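Local coordinates for protein putative amidohydrolase/peptidase (PDB 4WJB) that is a zinc-binding member of the peptidase M20 family and probably hydrolyses non-peptide carbon-nitrogen bonds, at residues V136-E141 with V151-F156; S157-L162 with A373-R378; I217-A222 with R346-V351; V277-A282 with F295-F300. All blocks are in the same frame, centred on the assembly; numbering follows the deposited sequence.

Interaction 1 of 4, residues V136-E141 with V151-F156; sequences VIWTNE and VSAGVF. With EDO (1,2-ethanediol), chain J.
T139 OG1 is the best-held polar atom here, gripped twice, by R55 NH2 and by M74 O. It sits where strand 133-138 of the M20 catalytic domain runs out into the loop carrying E141, a zinc ligand in this protein although no metal is bound to it in this chain; helix 151-157 lies against that turn. The directions of strand 136-138 and helix 151-156 lie 113° apart. S152 reaches the strand end with CB, which sits 3.2 Å from T139 O, while its OG, anti to the backbone N, goes to N76 OD1, the same oxygen that takes the T139 N-H. Water 1 links the backbones, donating to T139 O and accepting from A153 N, both at 3.0 Å. The indole of W138 carries most of the apolar contact. Its six-membered ring is sandwiched, V136 CG2 over the centre of one face and A153 CB over the opposite face, 4.1 Å from the centroid. Its far edge points at the face of F156 in a T-shaped stack, planes at 71°, with W138 CH2 3.4 Å from F156 CG. W138 NE1 donates to O2 of a 1,2-ethanediol, probably from the crystallisation liquor, at 2.8 Å, the N-H bent to 146°.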
loop_
_atom_site.group_PDB
_atom_site.type_symbol
_atom_site.label_atom_id
_atom_site.label_comp_id
_atom_site.label_asym_id
_atom_site.label_seq_id
_atom_site.Cartn_x
_atom_site.Cartn_y
_atom_site.Cartn_z
ATOM N N VAL A 136 -24.490 -17.156 32.813
ATOM C CA VAL A 136 -24.997 -16.018 32.046
ATOM C C VAL A 136 -24.769 -16.136 30.534
ATOM O O VAL A 136 -23.721 -16.596 30.081
ATOM C CB VAL A 136 -24.354 -14.685 32.531
ATOM C CG1 VAL A 136 -22.838 -14.731 32.389
ATOM C CG2 VAL A 136 -24.919 -13.489 31.766
ATOM N N ILE A 137 -25.773 -15.733 29.766
ATOM C CA ILE A 137 -25.590 -15.430 28.357
ATOM C C ILE A 137 -25.640 -13.920 28.158
ATOM O O ILE A 137 -26.660 -13.284 28.444
ATOM C CB ILE A 137 -26.662 -16.071 27.475
ATOM C CG1 ILE A 137 -26.625 -17.593 27.602
ATOM C CG2 ILE A 137 -26.454 -15.654 26.020
ATOM C CD1 ILE A 137 -27.681 -18.288 26.764
ATOM N N TRP A 138 -24.538 -13.354 27.678
ATOM C CA TRP A 138 -24.483 -11.933 27.339
ATOM C C TRP A 138 -25.021 -11.690 25.930
ATOM O O TRP A 138 -24.649 -12.388 24.989
ATOM C CB TRP A 138 -23.052 -11.400 27.435
ATOM C CG TRP A 138 -22.415 -11.521 28.793
ATOM C CD1 TRP A 138 -21.363 -12.323 29.131
ATOM C CD2 TRP A 138 -22.771 -10.803 29.982
ATOM N NE1 TRP A 138 -21.044 -12.155 30.455
ATOM C CE2 TRP A 138 -21.896 -11.232 31.003
ATOM C CE3 TRP A 138 -23.748 -9.847 30.285
ATOM C CZ2 TRP A 138 -21.966 -10.735 32.305
ATOM C CZ3 TRP A 138 -23.817 -9.353 31.582
ATOM C CH2 TRP A 138 -22.929 -9.800 32.575
ATOM N N THR A 139 -25.891 -10.693 25.798
ATOM C CA THR A 139 -26.477 -10.320 24.516
ATOM C C THR A 139 -25.442 -9.701 23.577
ATOM O O THR A 139 -24.630 -8.875 24.001
ATOM C CB THR A 139 -27.642 -9.322 24.711
ATOM O OG1 THR A 139 -28.646 -9.920 25.532
ATOM C CG2 THR A 139 -28.259 -8.919 23.366
ATOM N N ASN A 140 -25.472 -10.122 22.314
ATOM C CA ASN A 140 -24.687 -9.492 21.240
ATOM C C ASN A 140 -23.224 -9.205 21.592
ATOM O O ASN A 140 -22.795 -8.048 21.615
ATOM C CB ASN A 140 -25.360 -8.181 20.798
ATOM C CG ASN A 140 -24.700 -7.567 19.567
ATOM O OD1 ASN A 140 -24.233 -8.281 18.682
ATOM N ND2 ASN A 140 -24.640 -6.239 19.522
ATOM N N GLU A 141 -22.449 -10.245 21.867
ATOM C CA GLU A 141 -21.030 -10.026 22.120
ATOM C C GLU A 141 -20.292 -9.683 20.833
ATOM O O GLU A 141 -19.457 -8.786 20.830
ATOM C CB GLU A 141 -20.376 -11.248 22.762
ATOM C CG GLU A 141 -18.915 -11.063 23.197
ATOM C CD GLU A 141 -17.900 -11.164 22.049
ATOM O OE1 GLU A 141 -18.192 -11.820 21.023
ATOM O OE2 GLU A 141 -16.800 -10.585 22.180
ATOM N N VAL A 151 -21.544 -5.133 23.799
ATOM C CA VAL A 151 -22.320 -3.970 24.217
ATOM C C VAL A 151 -23.114 -4.244 25.490
ATOM O O VAL A 151 -23.291 -3.344 26.309
ATOM C CB VAL A 151 -23.279 -3.485 23.095
ATOM C CG1 VAL A 151 -24.285 -4.568 22.714
ATOM C CG2 VAL A 151 -24.003 -2.212 23.521
ATOM N N SER A 152 -23.562 -5.486 25.679
ATOM C CA SER A 152 -24.469 -5.789 26.789
ATOM C C SER A 152 -23.721 -6.017 28.100
ATOM O O SER A 152 -24.139 -5.539 29.154
ATOM C CB SER A 152 -25.333 -7.007 26.464
ATOM O OG SER A 152 -26.363 -7.145 27.425
ATOM N N ALA A 153 -22.612 -6.747 28.037
ATOM C CA ALA A 153 -21.730 -6.829 29.186
ATOM C C ALA A 153 -21.213 -5.423 29.480
ATOM O O ALA A 153 -20.924 -5.082 30.627
ATOM C CB ALA A 153 -20.584 -7.800 28.936
ATOM N N GLY A 154 -21.123 -4.607 28.433
ATOM C CA GLY A 154 -20.735 -3.216 28.574
ATOM C C GLY A 154 -21.711 -2.423 29.426
ATOM O O GLY A 154 -21.303 -1.732 30.362
ATOM N N VAL A 155 -22.998 -2.512 29.106
ATOM C CA VAL A 155 -24.026 -1.862 29.921
ATOM C C VAL A 155 -23.989 -2.409 31.349
ATOM O O VAL A 155 -24.096 -1.661 32.320
ATOM C CB VAL A 155 -25.439 -2.062 29.339
ATOM C CG1 VAL A 155 -26.479 -1.369 30.218
ATOM C CG2 VAL A 155 -25.511 -1.530 27.913
ATOM N N PHE A 156 -23.817 -3.721 31.465
ATOM C CA PHE A 156 -23.733 -4.378 32.770
ATOM C C PHE A 156 -22.588 -3.797 33.593
ATOM O O PHE A 156 -22.675 -3.699 34.821
ATOM C CB PHE A 156 -23.546 -5.892 32.586
ATOM C CG PHE A 156 -23.567 -6.683 33.874
ATOM C CD1 PHE A 156 -22.413 -6.840 34.632
ATOM C CD2 PHE A 156 -24.737 -7.294 34.309
ATOM C CE1 PHE A 156 -22.431 -7.578 35.809
ATOM C CE2 PHE A 156 -24.760 -8.035 35.483
ATOM C CZ PHE A 156 -23.608 -8.172 36.234
HETATM C C1 EDO J . -17.913 -14.061 33.046
HETATM O O1 EDO J . -19.283 -14.056 33.447
HETATM C C2 EDO J . -17.745 -13.065 31.907
HETATM O O2 EDO J . -18.568 -13.469 30.810
HETATM O O HOH W 1 -22.136 -8.334 25.501
#

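Interaction 2 of 4, residues S157-L162 with A373-R378; sequences SGVYTL and ACYVAR
V159 CG2 is the methyl on which this contact turns. It lies over the face of the Y375 ring as a CH-pi contact, 3.7 Å from the centroid and only 15° off the normal, and it also covers one face of the R378 guanidinium, with NH1 3.7 Å from V159 CG2. R378 gets there by stretching its chain out from CG to NE, past the backbone of S157. The other methyl, V159 CG1, anti to the backbone N, packs over the centre of the neighbouring Y160 ring. Y160 and Y375 lean obliquely toward each other, their OH atoms 3.9 Å apart, and water 2 joins them, 2.7 Å from Y160 OH and 2.7 Å from Y375 OH, in the plane of both rings. Nearer the helix, S157 CB lies 3.1 Å from Y375 O, while its OG is bonded back to A153 O.

The next shell sets the backbone. G158, with positive phi (86°), ends helix 151-157 in a Schellman motif and turns the chain so that V159 meets helix 372-376. Outside the segments, Y164 stacks on Y160, and M150 and Y338 pack on Y375. Between the two segments the direct contacts are chiefly apolar and dispersive; the tyrosine hydroxyls meet through a shared water, and the arginine offers V159 a flat face and not its N-H edge.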
loop_
_atom_site.group_PDB
_atom_site.type_symbol
_atom_site.label_atom_id
_atom_site.label_comp_id
_atom_site.label_asym_id
_atom_site.label_seq_id
_atom_site.Cartn_x
_atom_site.Cartn_y
_atom_site.Cartn_z
ATOM N N SER A 157 -21.526 -3.386 32.902
ATOM C CA SER A 157 -20.279 -3.029 33.559
ATOM C C SER A 157 -19.994 -1.530 33.578
ATOM O O SER A 157 -18.926 -1.108 34.015
ATOM C CB SER A 157 -19.118 -3.761 32.884
ATOM O OG SER A 157 -19.359 -5.161 32.849
ATOM N N GLY A 158 -20.946 -0.727 33.107
ATOM C CA GLY A 158 -20.801 0.717 33.156
ATOM C C GLY A 158 -20.059 1.316 31.972
ATOM O O GLY A 158 -19.788 2.513 31.950
ATOM N N VAL A 159 -19.722 0.489 30.989
ATOM C CA VAL A 159 -19.060 0.986 29.783
ATOM C C VAL A 159 -20.036 1.822 28.958
ATOM O O VAL A 159 -19.678 2.871 28.427
ATOM C CB VAL A 159 -18.507 -0.160 28.914
ATOM C CG1 VAL A 159 -17.752 0.399 27.692
ATOM C CG2 VAL A 159 -17.602 -1.057 29.740
ATOM N N TYR A 160 -21.277 1.353 28.865
ATOM C CA TYR A 160 -22.296 2.032 28.077
ATOM C C TYR A 160 -23.561 2.238 28.894
ATOM O O TYR A 160 -23.847 1.466 29.812
ATOM C CB TYR A 160 -22.636 1.233 26.813
ATOM C CG TYR A 160 -21.459 0.923 25.914
ATOM C CD1 TYR A 160 -20.788 1.941 25.242
ATOM C CD2 TYR A 160 -21.043 -0.384 25.706
ATOM C CE1 TYR A 160 -19.719 1.664 24.406
ATOM C CE2 TYR A 160 -19.973 -0.674 24.869
ATOM C CZ TYR A 160 -19.314 0.357 24.224
ATOM O OH TYR A 160 -18.252 0.080 23.391
ATOM N N THR A 161 -24.327 3.269 28.554
ATOM C CA THR A 161 -25.632 3.462 29.178
ATOM C C THR A 161 -26.623 2.451 28.622
ATOM O O THR A 161 -26.424 1.912 27.531
ATOM C CB THR A 161 -26.190 4.878 28.947
ATOM O OG1 THR A 161 -26.510 5.044 27.561
ATOM C CG2 THR A 161 -25.184 5.938 29.375
ATOM N N LEU A 162 -27.694 2.201 29.370
ATOM C CA LEU A 162 -28.765 1.336 28.897
ATOM C C LEU A 162 -29.423 1.931 27.652
ATOM O O LEU A 162 -29.766 1.202 26.723
ATOM C CB LEU A 162 -29.806 1.109 30.000
ATOM C CG LEU A 162 -31.029 0.260 29.636
ATOM C CD1 LEU A 162 -30.614 -1.146 29.227
ATOM C CD2 LEU A 162 -32.033 0.213 30.791
ATOM N N ALA A 373 -15.855 -10.738 29.563
ATOM C CA ALA A 373 -15.188 -10.723 30.861
ATOM C C ALA A 373 -14.283 -9.513 31.045
ATOM O O ALA A 373 -14.050 -9.082 32.175
ATOM C CB ALA A 373 -14.385 -12.009 31.063
ATOM N N CYS A 374 -13.769 -8.972 29.943
ATOM C CA CYS A 374 -12.894 -7.804 29.998
ATOM C C CYS A 374 -13.626 -6.593 30.582
ATOM O O CYS A 374 -13.029 -5.778 31.287
ATOM C CB CYS A 374 -12.344 -7.473 28.607
ATOM S SG CYS A 374 -11.248 -8.756 27.942
ATOM N N TYR A 375 -14.917 -6.488 30.284
ATOM C CA TYR A 375 -15.745 -5.414 30.816
ATOM C C TYR A 375 -16.243 -5.763 32.225
ATOM O O TYR A 375 -16.277 -4.910 33.110
ATOM C CB TYR A 375 -16.934 -5.129 29.885
ATOM C CG TYR A 375 -16.587 -4.363 28.612
ATOM C CD1 TYR A 375 -15.356 -3.736 28.462
ATOM C CD2 TYR A 375 -17.501 -4.270 27.565
ATOM C CE1 TYR A 375 -15.044 -3.033 27.299
ATOM C CE2 TYR A 375 -17.201 -3.573 26.404
ATOM C CZ TYR A 375 -15.972 -2.956 26.277
ATOM O OH TYR A 375 -15.671 -2.265 25.125
ATOM N N VAL A 376 -16.610 -7.022 32.427
ATOM C CA VAL A 376 -17.131 -7.465 33.722
ATOM C C VAL A 376 -16.061 -7.288 34.797
ATOM O O VAL A 376 -16.370 -7.065 35.965
ATOM C CB VAL A 376 -17.613 -8.929 33.654
ATOM C CG1 VAL A 376 -18.149 -9.415 35.017
ATOM C CG2 VAL A 376 -18.690 -9.056 32.589
ATOM N N ALA A 377 -14.800 -7.342 34.384
ATOM C CA ALA A 377 -13.685 -7.120 35.298
ATOM C C ALA A 377 -13.763 -5.753 35.991
ATOM O O ALA A 377 -13.192 -5.569 37.064
ATOM C CB ALA A 377 -12.357 -7.269 34.556
ATOM N N ARG A 378 -14.482 -4.808 35.389
ATOM C CA ARG A 378 -14.667 -3.482 35.985
ATOM C C ARG A 378 -15.592 -3.475 37.201
ATOM O O ARG A 378 -15.508 -2.576 38.038
ATOM C CB ARG A 378 -15.229 -2.499 34.954
ATOM C CG ARG A 378 -14.329 -2.238 33.766
ATOM C CD ARG A 378 -14.873 -1.095 32.929
ATOM N NE ARG A 378 -14.157 -0.980 31.663
ATOM C CZ ARG A 378 -14.247 0.062 30.845
ATOM N NH1 ARG A 378 -15.017 1.096 31.162
ATOM N NH2 ARG A 378 -13.559 0.069 29.714
HETATM O O HOH W 2 -17.297 -2.376 22.993
#

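Interaction 3 of 4, residues I217-A222 with R346-V351; sequences IGVVTA and RCIDTV
R346 O, in the first turn of helix 345-357, accepts two bonds, from T350 N and T350 OG1, the latter short at 2.6 Å and 27° out of the carbonyl plane. This helix packs on strand 217-234 in the alpha/beta catalytic part of the M20 fold, nearly antiparallel to it at 170°, with the axes 8.1 Å apart. C347 turns instead to strand 198-204, against A198 and Y200. I348 is the main contact residue. Its CG1, anti to the carbonyl carbon, carries the branch along the strand, so that CG1 lies 3.6 Å from V220 O and CD1, on an extended chi2 of 170°, ends 3.5 Å from T221 O. Its other branch, CG2, goes the opposite way along the strand and meets V219 CG1 at 3.7 Å. D349 is salt-bridged to R352 on the same helix. The T350 side chain also touches A416 and Q419 of helix 403-421. One turn beyond I348 comes V351, whose CB points at the strand and which also touches Y200 and V412. V219 therefore receives one helix residue on each methyl: CG1 takes I348, and CG2 slides past V351 in the opposite direction, V219 CG2 standing 4.1 Å from V351 CG1.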
loop_
_atom_site.group_PDB
_atom_site.type_symbol
_atom_site.label_atom_id
_atom_site.label_comp_id
_atom_site.label_asym_id
_atom_site.label_seq_id
_atom_site.Cartn_x
_atom_site.Cartn_y
_atom_site.Cartn_z
ATOM N N ILE A 217 -4.403 -25.810 29.363
ATOM C CA ILE A 217 -5.114 -24.726 30.032
ATOM C C ILE A 217 -4.358 -23.406 30.003
ATOM O O ILE A 217 -3.209 -23.329 30.426
ATOM C CB ILE A 217 -5.407 -25.077 31.502
ATOM C CG1 ILE A 217 -6.323 -26.305 31.596
ATOM C CG2 ILE A 217 -6.001 -23.874 32.225
ATOM C CD1 ILE A 217 -7.655 -26.151 30.868
ATOM N N GLY A 218 -5.014 -22.361 29.510
ATOM C CA GLY A 218 -4.449 -21.029 29.567
ATOM C C GLY A 218 -4.970 -20.264 30.769
ATOM O O GLY A 218 -6.165 -19.969 30.858
ATOM N N VAL A 219 -4.074 -19.961 31.702
ATOM C CA VAL A 219 -4.397 -19.098 32.832
ATOM C C VAL A 219 -4.312 -17.642 32.376
ATOM O O VAL A 219 -3.218 -17.080 32.273
ATOM C CB VAL A 219 -3.441 -19.329 34.017
ATOM C CG1 VAL A 219 -3.801 -18.416 35.179
ATOM C CG2 VAL A 219 -3.458 -20.789 34.444
ATOM N N VAL A 220 -5.459 -17.034 32.091
ATOM C CA VAL A 220 -5.478 -15.684 31.536
ATOM C C VAL A 220 -5.201 -14.643 32.614
ATOM O O VAL A 220 -5.940 -14.532 33.595
ATOM C CB VAL A 220 -6.817 -15.371 30.860
ATOM C CG1 VAL A 220 -6.751 -14.018 30.154
ATOM C CG2 VAL A 220 -7.180 -16.476 29.880
ATOM N N THR A 221 -4.126 -13.885 32.426
ATOM C CA THR A 221 -3.677 -12.934 33.430
ATOM C C THR A 221 -4.223 -11.536 33.151
ATOM O O THR A 221 -4.396 -10.733 34.070
ATOM C CB THR A 221 -2.137 -12.875 33.497
ATOM O OG1 THR A 221 -1.606 -12.661 32.180
ATOM C CG2 THR A 221 -1.576 -14.173 34.051
ATOM N N ALA A 222 -4.519 -11.262 31.885
ATOM C CA ALA A 222 -4.912 -9.918 31.463
ATOM C C ALA A 222 -5.438 -9.899 30.038
ATOM O O ALA A 222 -5.171 -10.808 29.256
ATOM C CB ALA A 222 -3.728 -8.956 31.584
ATOM N N ARG A 346 -6.832 -13.012 42.695
ATOM C CA ARG A 346 -7.467 -14.147 43.354
ATOM C C ARG A 346 -8.147 -15.081 42.351
ATOM O O ARG A 346 -8.134 -16.299 42.523
ATOM C CB ARG A 346 -8.481 -13.665 44.402
ATOM C CG ARG A 346 -7.840 -13.030 45.632
ATOM C CD ARG A 346 -8.879 -12.624 46.671
ATOM N NE ARG A 346 -9.683 -13.759 47.121
ATOM C CZ ARG A 346 -9.328 -14.590 48.096
ATOM N NH1 ARG A 346 -8.177 -14.421 48.734
ATOM N NH2 ARG A 346 -10.124 -15.594 48.436
ATOM N N CYS A 347 -8.735 -14.510 41.304
ATOM C CA CYS A 347 -9.372 -15.317 40.266
ATOM C C CYS A 347 -8.336 -16.059 39.436
ATOM O O CYS A 347 -8.517 -17.233 39.104
ATOM C CB CYS A 347 -10.242 -14.448 39.358
ATOM S SG CYS A 347 -11.758 -13.887 40.146
ATOM N N ILE A 348 -7.254 -15.360 39.108
ATOM C CA ILE A 348 -6.147 -15.933 38.358
ATOM C C ILE A 348 -5.531 -17.105 39.104
ATOM O O ILE A 348 -5.367 -18.188 38.542
ATOM C CB ILE A 348 -5.056 -14.880 38.085
ATOM C CG1 ILE A 348 -5.584 -13.798 37.140
ATOM C CG2 ILE A 348 -3.810 -15.541 37.534
ATOM C CD1 ILE A 348 -4.662 -12.594 37.018
ATOM N N ASP A 349 -5.194 -16.883 40.372
ATOM C CA ASP A 349 -4.644 -17.939 41.219
ATOM C C ASP A 349 -5.611 -19.107 41.378
ATOM O O ASP A 349 -5.196 -20.265 41.403
ATOM C CB ASP A 349 -4.268 -17.385 42.598
ATOM C CG ASP A 349 -3.143 -16.369 42.526
ATOM O OD1 ASP A 349 -2.589 -16.172 41.422
ATOM O OD2 ASP A 349 -2.804 -15.777 43.571
ATOM N N THR A 350 -6.899 -18.805 41.485
ATOM C CA THR A 350 -7.911 -19.851 41.622
ATOM C C THR A 350 -7.920 -20.750 40.390
ATOM O O THR A 350 -7.981 -21.976 40.500
ATOM C CB THR A 350 -9.311 -19.251 41.842
ATOM O OG1 THR A 350 -9.324 -18.525 43.078
ATOM C CG2 THR A 350 -10.367 -20.345 41.891
ATOM N N VAL A 351 -7.837 -20.130 39.216
ATOM C CA VAL A 351 -7.778 -20.863 37.957
ATOM C C VAL A 351 -6.522 -21.733 37.873
ATOM O O VAL A 351 -6.601 -22.925 37.564
ATOM C CB VAL A 351 -7.809 -19.899 36.746
ATOM C CG1 VAL A 351 -7.431 -20.632 35.461
ATOM C CG2 VAL A 351 -9.177 -19.247 36.621
#

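Interaction 4 of 4, residues V277-A282 with F295-F300; sequences VGMIEA and FFTVEF
F295 and E281 stand side by side on one face of the hairpin, pointing the same way, with the carboxylate 25° from the ring plane and E281 CG at the ring's edge, 4.0 Å from F295 CD2. M279, its chain fully extended, reaches another part of that edge: SD lies 4.0 Å from F295 CE2, nearly in the ring plane, an edge-on Met-aromatic contact. The opposite face carries I280 and F296, a non-hydrogen-bonded pair. With its CG in the crowded position between N and carbonyl carbon (chi1 65°), the F296 ring swings away from I280, toward V231 and M258, and V277 CG1 meets its CD2 obliquely. V277 CG2 also touches V298 CG2.

The backbones fix this register. E281 and F295 form a hydrogen-bonded pair, E281 N to F295 O at 2.7 Å and F295 N to E281 O at 2.8 Å, and T297 N gives to M279 O at 3.1 Å. Beyond that the pairing loosens at G278. T297 OG1 takes only a weak bond from M279 N and donates to water 3, which also accepts from G278 N. On the outer side, I280 N donates to N285 OD1 of the second subunit. A broken antiparallel hairpin, with helix 251-268 behind F296 and I280 and the partner subunit alongside, suits the dimerisation domain of M20 peptidases.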
loop_
_atom_site.group_PDB
_atom_site.type_symbol
_atom_site.label_atom_id
_atom_site.label_comp_id
_atom_site.label_asym_id
_atom_site.label_seq_id
_atom_site.Cartn_x
_atom_site.Cartn_y
_atom_site.Cartn_z
ATOM N N VAL A 277 2.102 -3.109 11.446
ATOM C CA VAL A 277 1.661 -2.175 10.418
ATOM C C VAL A 277 0.767 -2.975 9.479
ATOM O O VAL A 277 1.247 -3.805 8.713
ATOM C CB VAL A 277 2.843 -1.532 9.664
ATOM C CG1 VAL A 277 2.341 -0.649 8.521
ATOM C CG2 VAL A 277 3.700 -0.719 10.622
ATOM N N GLY A 278 -0.542 -2.761 9.571
ATOM C CA GLY A 278 -1.482 -3.589 8.837
ATOM C C GLY A 278 -1.999 -2.946 7.566
ATOM O O GLY A 278 -2.547 -3.625 6.692
ATOM N N MET A 279 -1.822 -1.633 7.462
ATOM C CA MET A 279 -2.357 -0.878 6.335
ATOM C C MET A 279 -1.339 0.121 5.797
ATOM O O MET A 279 -0.701 0.838 6.562
ATOM C CB MET A 279 -3.646 -0.155 6.744
ATOM C CG MET A 279 -4.279 0.697 5.647
ATOM S SD MET A 279 -5.823 1.470 6.201
ATOM C CE MET A 279 -6.390 2.219 4.673
ATOM N N ILE A 280 -1.183 0.154 4.479
ATOM C CA ILE A 280 -0.299 1.129 3.853
ATOM C C ILE A 280 -0.919 1.656 2.562
ATOM O O ILE A 280 -1.572 0.918 1.818
ATOM C CB ILE A 280 1.113 0.538 3.572
ATOM C CG1 ILE A 280 2.048 1.604 2.983
ATOM C CG2 ILE A 280 1.031 -0.668 2.655
ATOM C CD1 ILE A 280 3.477 1.141 2.829
ATOM N N GLU A 281 -0.737 2.951 2.327
ATOM C CA GLU A 281 -1.212 3.591 1.110
ATOM C C GLU A 281 -0.132 4.516 0.570
ATOM O O GLU A 281 0.164 5.557 1.158
ATOM C CB GLU A 281 -2.504 4.377 1.366
ATOM C CG GLU A 281 -3.662 3.542 1.896
ATOM C CD GLU A 281 -4.350 2.721 0.818
ATOM O OE1 GLU A 281 -5.396 2.104 1.119
ATOM O OE2 GLU A 281 -3.861 2.695 -0.329
ATOM N N ALA A 282 0.464 4.124 -0.547
ATOM C CA ALA A 282 1.468 4.951 -1.191
ATOM C C ALA A 282 0.810 5.823 -2.245
ATOM O O ALA A 282 -0.210 5.450 -2.823
ATOM C CB ALA A 282 2.554 4.089 -1.808
ATOM N N PHE A 295 0.959 6.799 3.500
ATOM C CA PHE A 295 0.190 6.660 4.729
ATOM C C PHE A 295 0.289 5.221 5.219
ATOM O O PHE A 295 0.245 4.285 4.419
ATOM C CB PHE A 295 -1.271 7.065 4.489
ATOM C CG PHE A 295 -2.231 6.591 5.552
ATOM C CD1 PHE A 295 -2.473 7.360 6.680
ATOM C CD2 PHE A 295 -2.914 5.390 5.409
ATOM C CE1 PHE A 295 -3.364 6.932 7.656
ATOM C CE2 PHE A 295 -3.803 4.955 6.382
ATOM C CZ PHE A 295 -4.030 5.728 7.504
ATOM N N PHE A 296 0.445 5.041 6.527
ATOM C CA PHE A 296 0.386 3.705 7.112
ATOM C C PHE A 296 -0.041 3.747 8.573
ATOM O O PHE A 296 0.085 4.773 9.245
ATOM C CB PHE A 296 1.733 2.977 6.973
ATOM C CG PHE A 296 2.863 3.615 7.735
ATOM C CD1 PHE A 296 3.644 4.604 7.149
ATOM C CD2 PHE A 296 3.161 3.210 9.030
ATOM C CE1 PHE A 296 4.692 5.185 7.845
ATOM C CE2 PHE A 296 4.204 3.790 9.733
ATOM C CZ PHE A 296 4.970 4.778 9.140
ATOM N N THR A 297 -0.561 2.624 9.052
ATOM C CA THR A 297 -1.047 2.530 10.422
ATOM C C THR A 297 -0.066 1.784 11.310
ATOM O O THR A 297 0.723 0.970 10.836
ATOM C CB THR A 297 -2.401 1.813 10.492
ATOM O OG1 THR A 297 -2.260 0.487 9.971
ATOM C CG2 THR A 297 -3.456 2.570 9.682
ATOM N N VAL A 298 -0.117 2.076 12.605
ATOM C CA VAL A 298 0.663 1.338 13.584
ATOM C C VAL A 298 -0.238 0.991 14.759
ATOM O O VAL A 298 -1.019 1.828 15.219
ATOM C CB VAL A 298 1.882 2.142 14.092
ATOM C CG1 VAL A 298 2.698 1.318 15.074
ATOM C CG2 VAL A 298 2.758 2.587 12.934
ATOM N N GLU A 299 -0.149 -0.240 15.244
ATOM C CA GLU A 299 -0.830 -0.562 16.494
ATOM C C GLU A 299 0.092 -1.352 17.414
ATOM O O GLU A 299 0.828 -2.239 16.979
ATOM C CB GLU A 299 -2.148 -1.314 16.235
ATOM C CG GLU A 299 -2.023 -2.673 15.577
ATOM C CD GLU A 299 -3.066 -3.662 16.090
ATOM O OE1 GLU A 299 -4.271 -3.485 15.806
ATOM O OE2 GLU A 299 -2.674 -4.611 16.798
ATOM N N PHE A 300 0.083 -0.968 18.686
ATOM C CA PHE A 300 0.802 -1.672 19.736
ATOM C C PHE A 300 -0.207 -2.350 20.647
ATOM O O PHE A 300 -1.247 -1.766 20.963
ATOM C CB PHE A 300 1.668 -0.713 20.562
ATOM C CG PHE A 300 2.814 -0.107 19.803
ATOM C CD1 PHE A 300 3.632 -0.894 19.006
ATOM C CD2 PHE A 300 3.081 1.250 19.901
ATOM C CE1 PHE A 300 4.694 -0.338 18.315
ATOM C CE2 PHE A 300 4.144 1.815 19.208
ATOM C CZ PHE A 300 4.950 1.021 18.417
HETATM O O HOH W 3 -1.580 -1.214 11.962
#

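How the interactions relate
Interactions 1 and 2 adjoin, centres 8 Å apart, and share helix 151-157: it packs on strand 133-138 in the first and ends at the start of the second; between the two, G154 O probably accepts from V159 N and W138 CZ2 packs on V376 CG2. Together they tie the loop of E141 to helix 372-376. Interaction 3, its centre about 20 Å from that of interaction 2, falls between the halves of interaction 2 in sequence and belongs to the same catalytic region. Interaction 4 comes between the halves of interaction 3, centres about 34 Å apart, in the dimerisation region, where it meets the second subunit; strand 217-234 runs beside strand 289-302 and so links the two regions.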